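Local coordinates for putative nucleoprotein (Infectious salmon anemia virus, PDB 4EWC) that encapsidates the negative-strand viral RNA, shielding it from nucleases and forming the ribonucleoprotein that is the template for transcription and replication, at the interface of chains A and B. Coordinates in Å, arbitrary orientation; residue numbers count along the deposited sequence, not the author numbering. Chains: chain A/B, Putative nucleoprotein.

Contact 1: the interface of chains A and B. Residues chain A 293, 454, 587-589; chain B 514-515.
A:Phe589 meets B:Trp514 and B:Gln515 from a backbone in the left-handed helical region (phi 65°), a turn after A:Leu588 that directs its side chain at the neighbouring subunit, whose two residues lie in an irregular segment. The example illustrates how two consecutive residues of one chain can divide an aromatic partner between them. B:Trp514 brings up the six-membered end of its indole: CZ2 touches A:Phe589 CB at 3.6 Å, and CH2 lies 3.7 Å from ring atom CD2. Holding CG between the backbone N and the carbonyl carbon (chi1 52°) swings the indole across to this place. At the indole rim, the methyl CG2 of A:Thr293 approaches in the ring plane, 3.9 Å from CZ3. A:Phe454 backs the threonine and probably helps position it, with A:Thr293 CA 3.6 Å above the centre of its ring; its own rim also borders B:Gln515.

B:Gln515 is extended, and its CB packs 3.5 Å above one face of its own neighbour B:Trp514, offset toward the rim, which probably helps to steady the indole. The amide position is doubtful: OE1 and the A:Leu588 carbonyl oxygen can only accept and clash, while the NE2 N-H points away from that oxygen. As modelled, the amide stands 81° from the A:Phe589 ring plane, with OE1 at the ring edge. The firmer contacts here are apolar. The patch seats a segment of one nucleoprotein against residues near the modelled C-terminal end and the 3-10 helix 289-295 of another, and probably helps hold the two subunits together.

Contact 2: the interface of chains A and B. Residues chain A 514, 516-517, 533, 536; chain B 289-290, 293, 380.
A mixed polar and apolar interface between two copies of an orthomyxovirus nucleoprotein, this patch docks a segment of the family's C-terminal region in chain A onto the 3-10 helix 289-295 and the end of helix 369-381 in chain B, and probably stabilises the pair. Its hydroxyl bonds probably help to set the register of a contact that is otherwise largely apolar. B:Ser290 gives its OG hydrogen to the backbone O of A:Trp514 at 2.9 Å, arriving in the carbonyl plane on a lone pair. B:Thr293 OG1 donates likewise to OD1 of A:Asn517, 2.8 Å away. A chi1 of 78° carries the A:Asn517 amide toward chain B, and chi2 of -48° turns OD1 to the hydroxyl.

That same OD1 also contacts a bridging water at 3.0 Å. The water lies 2.9 Å from B:Ser290 O and is bonded nearly straight to A:Val516 N, 164° at the hydrogen, so it ties both backbones to the asparagine.

Around this polar centre the packing is apolar. A:Trp514 CB abuts the methyl CB of B:Ala289 at 3.6 Å. On the opposite flank, B:Leu380 sends its CD1 branch to A:Val516 CG2, 3.7 Å off, and more distantly to the tip of A:Ile533, 4.1 Å between the two CD1 atoms. The CD2 branch turns instead to the amide of A:Asn517.

Contact 1: the interface of chains A and B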
ATOM      1  N   THR A 293     -10.041  16.519  -1.231  1.00 48.79           N
ATOM      2  CA  THR A 293     -10.673  15.338  -0.650  1.00 44.19           C
ATOM      3  C   THR A 293     -11.964  15.660   0.106  1.00 41.83           C
ATOM      4  O   THR A 293     -12.768  14.777   0.371  1.00 48.34           O
ATOM      5  CB  THR A 293      -9.701  14.521   0.244  1.00 47.88           C
ATOM      6  OG1 THR A 293      -9.382  15.252   1.433  1.00 47.71           O
ATOM      7  CG2 THR A 293      -8.410  14.188  -0.525  1.00 48.29           C
ATOM      8  N   PHE A 454     -11.967   9.383  -3.014  1.00 41.12           N
ATOM      9  CA  PHE A 454     -10.946   9.741  -2.042  1.00 38.78           C
ATOM     10  C   PHE A 454     -10.671   8.650  -1.042  1.00 38.85           C
ATOM     11  O   PHE A 454     -10.066   8.892   0.007  1.00 37.16           O
ATOM     12  CB  PHE A 454     -11.311  11.066  -1.363  1.00 37.00           C
ATOM     13  CG  PHE A 454     -11.600  12.151  -2.345  1.00 42.06           C
ATOM     14  CD1 PHE A 454     -10.611  12.575  -3.221  1.00 39.83           C
ATOM     15  CD2 PHE A 454     -12.865  12.693  -2.462  1.00 40.65           C
ATOM     16  CE1 PHE A 454     -10.868  13.536  -4.153  1.00 39.17           C
ATOM     17  CE2 PHE A 454     -13.123  13.668  -3.414  1.00 42.16           C
ATOM     18  CZ  PHE A 454     -12.119  14.088  -4.255  1.00 38.92           C
ATOM     19  N   GLY A 587      -3.412   7.028  -1.336  1.00 41.40           N
ATOM     20  CA  GLY A 587      -4.647   6.924  -2.057  1.00 41.94           C
ATOM     21  C   GLY A 587      -4.398   6.986  -3.539  1.00 45.29           C
ATOM     22  O   GLY A 587      -3.260   6.918  -4.027  1.00 42.36           O
ATOM     23  N   LEU A 588      -5.498   7.082  -4.265  1.00 43.28           N
ATOM     24  CA  LEU A 588      -5.463   7.474  -5.653  1.00 47.98           C
ATOM     25  C   LEU A 588      -4.930   8.919  -5.599  1.00 52.05           C
ATOM     26  O   LEU A 588      -4.959   9.553  -4.538  1.00 60.03           O
ATOM     27  CB  LEU A 588      -6.885   7.381  -6.217  1.00 48.20           C
ATOM     28  CG  LEU A 588      -7.505   6.025  -6.653  1.00 42.81           C
ATOM     29  CD1 LEU A 588      -7.220   4.859  -5.741  1.00 45.41           C
ATOM     30  CD2 LEU A 588      -8.993   6.147  -6.808  1.00 37.58           C
ATOM     31  N   PHE A 589      -4.408   9.450  -6.692  1.00 48.22           N
ATOM     32  CA  PHE A 589      -3.802  10.821  -6.679  1.00 46.87           C
ATOM     33  C   PHE A 589      -2.565  11.014  -5.825  1.00 44.04           C
ATOM     34  O   PHE A 589      -2.159  12.140  -5.602  1.00 51.31           O
ATOM     35  CB  PHE A 589      -4.792  11.925  -6.288  1.00 40.23           C
ATOM     36  CG  PHE A 589      -6.170  11.693  -6.787  1.00 45.80           C
ATOM     37  CD1 PHE A 589      -6.448  11.768  -8.143  1.00 42.97           C
ATOM     38  CD2 PHE A 589      -7.198  11.388  -5.904  1.00 45.77           C
ATOM     39  CE1 PHE A 589      -7.716  11.539  -8.619  1.00 44.93           C
ATOM     40  CE2 PHE A 589      -8.482  11.166  -6.366  1.00 44.97           C
ATOM     41  CZ  PHE A 589      -8.741  11.245  -7.727  1.00 47.05           C
TER
ATOM     42  N   TRP B 514      -0.935  16.753  -4.018  1.00 48.52           N
ATOM     43  CA  TRP B 514      -1.783  17.478  -3.092  1.00 46.06           C
ATOM     44  C   TRP B 514      -2.533  16.564  -2.106  1.00 51.81           C
ATOM     45  O   TRP B 514      -2.968  17.036  -1.057  1.00 54.40           O
ATOM     46  CB  TRP B 514      -2.788  18.342  -3.852  1.00 43.50           C
ATOM     47  CG  TRP B 514      -3.555  17.551  -4.867  1.00 50.93           C
ATOM     48  CD1 TRP B 514      -3.290  17.468  -6.200  1.00 47.79           C
ATOM     49  CD2 TRP B 514      -4.693  16.686  -4.642  1.00 48.01           C
ATOM     50  NE1 TRP B 514      -4.185  16.634  -6.812  1.00 54.09           N
ATOM     51  CE2 TRP B 514      -5.065  16.143  -5.868  1.00 45.85           C
ATOM     52  CE3 TRP B 514      -5.438  16.353  -3.493  1.00 48.36           C
ATOM     53  CZ2 TRP B 514      -6.132  15.264  -6.018  1.00 48.23           C
ATOM     54  CZ3 TRP B 514      -6.503  15.478  -3.631  1.00 50.70           C
ATOM     55  CH2 TRP B 514      -6.841  14.942  -4.881  1.00 50.95           C
ATOM     56  N   GLN B 515      -2.701  15.280  -2.443  1.00 46.80           N
ATOM     57  CA  GLN B 515      -3.493  14.366  -1.612  1.00 48.24           C
ATOM     58  C   GLN B 515      -2.752  13.920  -0.352  1.00 45.83           C
ATOM     59  O   GLN B 515      -1.808  13.137  -0.407  1.00 45.99           O
ATOM     60  CB  GLN B 515      -4.042  13.151  -2.418  1.00 50.65           C
ATOM     61  CG  GLN B 515      -4.501  11.950  -1.547  1.00 49.39           C
ATOM     62  CD  GLN B 515      -5.605  11.055  -2.169  1.00 49.48           C
ATOM     63  OE1 GLN B 515      -6.606  11.526  -2.677  1.00 55.10           O
ATOM     64  NE2 GLN B 515      -5.423   9.768  -2.078  1.00 49.73           N
TER

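Contact 2: the interface of chains A and B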
ATOM      1  N   TRP A 514       5.242  -3.983  15.948  1.00 48.52           N
ATOM      2  CA  TRP A 514       6.533  -3.395  16.249  1.00 46.06           C
ATOM      3  C   TRP A 514       7.199  -2.729  15.031  1.00 51.81           C
ATOM      4  O   TRP A 514       8.077  -1.886  15.211  1.00 54.40           O
ATOM      5  CB  TRP A 514       7.475  -4.445  16.835  1.00 43.50           C
ATOM      6  CG  TRP A 514       7.563  -5.666  15.971  1.00 50.93           C
ATOM      7  CD1 TRP A 514       6.878  -6.830  16.138  1.00 47.79           C
ATOM      8  CD2 TRP A 514       8.349  -5.847  14.769  1.00 48.01           C
ATOM      9  NE1 TRP A 514       7.193  -7.715  15.144  1.00 54.09           N
ATOM     10  CE2 TRP A 514       8.105  -7.130  14.289  1.00 45.85           C
ATOM     11  CE3 TRP A 514       9.260  -5.021  14.080  1.00 48.36           C
ATOM     12  CZ2 TRP A 514       8.703  -7.639  13.142  1.00 48.23           C
ATOM     13  CZ3 TRP A 514       9.862  -5.519  12.936  1.00 50.70           C
ATOM     14  CH2 TRP A 514       9.582  -6.813  12.476  1.00 50.95           C
ATOM     15  N   VAL A 516       7.978  -0.245  12.452  1.00 43.38           N
ATOM     16  CA  VAL A 516       7.657   1.151  12.276  1.00 45.76           C
ATOM     17  C   VAL A 516       8.395   1.801  11.101  1.00 48.39           C
ATOM     18  O   VAL A 516       8.250   3.001  10.866  1.00 51.59           O
ATOM     19  CB  VAL A 516       7.924   1.937  13.577  1.00 46.35           C
ATOM     20  CG1 VAL A 516       6.990   1.449  14.670  1.00 47.63           C
ATOM     21  CG2 VAL A 516       9.371   1.770  14.003  1.00 43.06           C
ATOM     22  N   ASN A 517       9.190   1.023  10.374  1.00 44.73           N
ATOM     23  CA  ASN A 517       9.843   1.533   9.171  1.00 45.00           C
ATOM     24  C   ASN A 517      10.110   0.441   8.144  1.00 44.74           C
ATOM     25  O   ASN A 517      10.144  -0.747   8.462  1.00 45.42           O
ATOM     26  CB  ASN A 517      11.168   2.238   9.500  1.00 42.73           C
ATOM     27  CG  ASN A 517      12.293   1.255   9.765  1.00 45.68           C
ATOM     28  OD1 ASN A 517      12.129   0.300  10.533  1.00 50.70           O
ATOM     29  ND2 ASN A 517      13.425   1.457   9.110  1.00 42.42           N
ATOM     30  N   ILE A 533       8.125   7.496  15.592  1.00 51.99           N
ATOM     31  CA  ILE A 533       9.490   7.957  15.703  1.00 56.75           C
ATOM     32  C   ILE A 533       9.575   9.115  16.697  1.00 58.66           C
ATOM     33  O   ILE A 533      10.587   9.296  17.382  1.00 58.99           O
ATOM     34  CB  ILE A 533      10.034   8.396  14.311  1.00 51.34           C
ATOM     35  CG1 ILE A 533      10.153   7.184  13.366  1.00 50.05           C
ATOM     36  CG2 ILE A 533      11.354   9.131  14.449  1.00 46.38           C
ATOM     37  CD1 ILE A 533      11.279   6.223  13.698  1.00 38.28           C
HETATM   38  N   MSE A 536       9.180   7.604  20.209  1.00 53.73           N
HETATM   39  CA  MSE A 536      10.461   6.997  20.553  1.00 54.91           C
HETATM   40  C   MSE A 536      11.553   8.005  20.940  1.00 53.80           C
HETATM   41  O   MSE A 536      12.463   7.660  21.675  1.00 49.13           O
HETATM   42  CB  MSE A 536      10.934   6.096  19.403  1.00 54.25           C
HETATM   43  CG  MSE A 536      10.009   4.941  19.179  1.00 57.11           C
HETATM   44 SE   MSE A 536      10.612   3.796  17.739  0.71 53.90          SE
HETATM   45  CE  MSE A 536      12.166   3.003  18.656  1.00 50.34           C
TER
ATOM     46  N   ALA B 289      11.533  -4.021  20.314  1.00 50.16           N
ATOM     47  CA  ALA B 289      11.192  -4.831  19.147  1.00 50.34           C
ATOM     48  C   ALA B 289      11.211  -4.076  17.803  1.00 47.13           C
ATOM     49  O   ALA B 289      11.444  -4.676  16.771  1.00 47.18           O
ATOM     50  CB  ALA B 289       9.825  -5.499  19.361  1.00 50.34           C
ATOM     51  N   SER B 290      10.965  -2.770  17.820  1.00 48.08           N
ATOM     52  CA  SER B 290      10.955  -1.973  16.593  1.00 48.54           C
ATOM     53  C   SER B 290      12.309  -1.973  15.864  1.00 46.99           C
ATOM     54  O   SER B 290      12.367  -1.800  14.650  1.00 48.47           O
ATOM     55  CB  SER B 290      10.527  -0.528  16.872  1.00 49.07           C
ATOM     56  OG  SER B 290       9.236  -0.466  17.451  1.00 52.69           O
ATOM     57  N   THR B 293      14.110  -4.456  12.501  1.00 48.79           N
ATOM     58  CA  THR B 293      14.453  -4.131  11.120  1.00 44.19           C
ATOM     59  C   THR B 293      15.945  -3.857  10.921  1.00 41.83           C
ATOM     60  O   THR B 293      16.441  -3.886   9.803  1.00 48.34           O
ATOM     61  CB  THR B 293      13.598  -2.966  10.551  1.00 47.88           C
ATOM     62  OG1 THR B 293      13.942  -1.735  11.195  1.00 47.71           O
ATOM     63  CG2 THR B 293      12.098  -3.253  10.741  1.00 48.29           C
ATOM     64  N   LEU B 380      16.584   3.772  12.062  1.00 47.01           N
ATOM     65  CA  LEU B 380      15.299   3.551  11.418  1.00 46.97           C
ATOM     66  C   LEU B 380      14.964   4.667  10.436  1.00 43.15           C
ATOM     67  O   LEU B 380      14.313   4.432   9.430  1.00 38.08           O
ATOM     68  CB  LEU B 380      14.176   3.480  12.450  1.00 45.05           C
ATOM     69  CG  LEU B 380      14.256   2.466  13.576  1.00 49.11           C
ATOM     70  CD1 LEU B 380      12.942   2.538  14.316  1.00 50.29           C
ATOM     71  CD2 LEU B 380      14.540   1.049  13.067  1.00 47.01           C
TER
HETATM   72  O   HOH W   1      10.413  -0.985  12.694  1.00 47.24           O

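Contact 1 and contact 2 sit about 27 Å apart, measured between the centres of their C-alpha atoms, on opposite sides of the two-fold axis relating the chains. Trp514 and Thr293 occur in both with the chains exchanged, which makes the two sites overlapping samples of one repeated junction. Read together, they follow residues 514 to 517 of either subunit along the partner: Trp514 meets both the 3-10 helix 289-295 and Phe589, Gln515 faces residues 587-589, and 516-517 reach Ser290, Thr293 and helix 369-381. Such reciprocal exchange gives every subunit both roles, a plausible basis for pairing nucleoproteins.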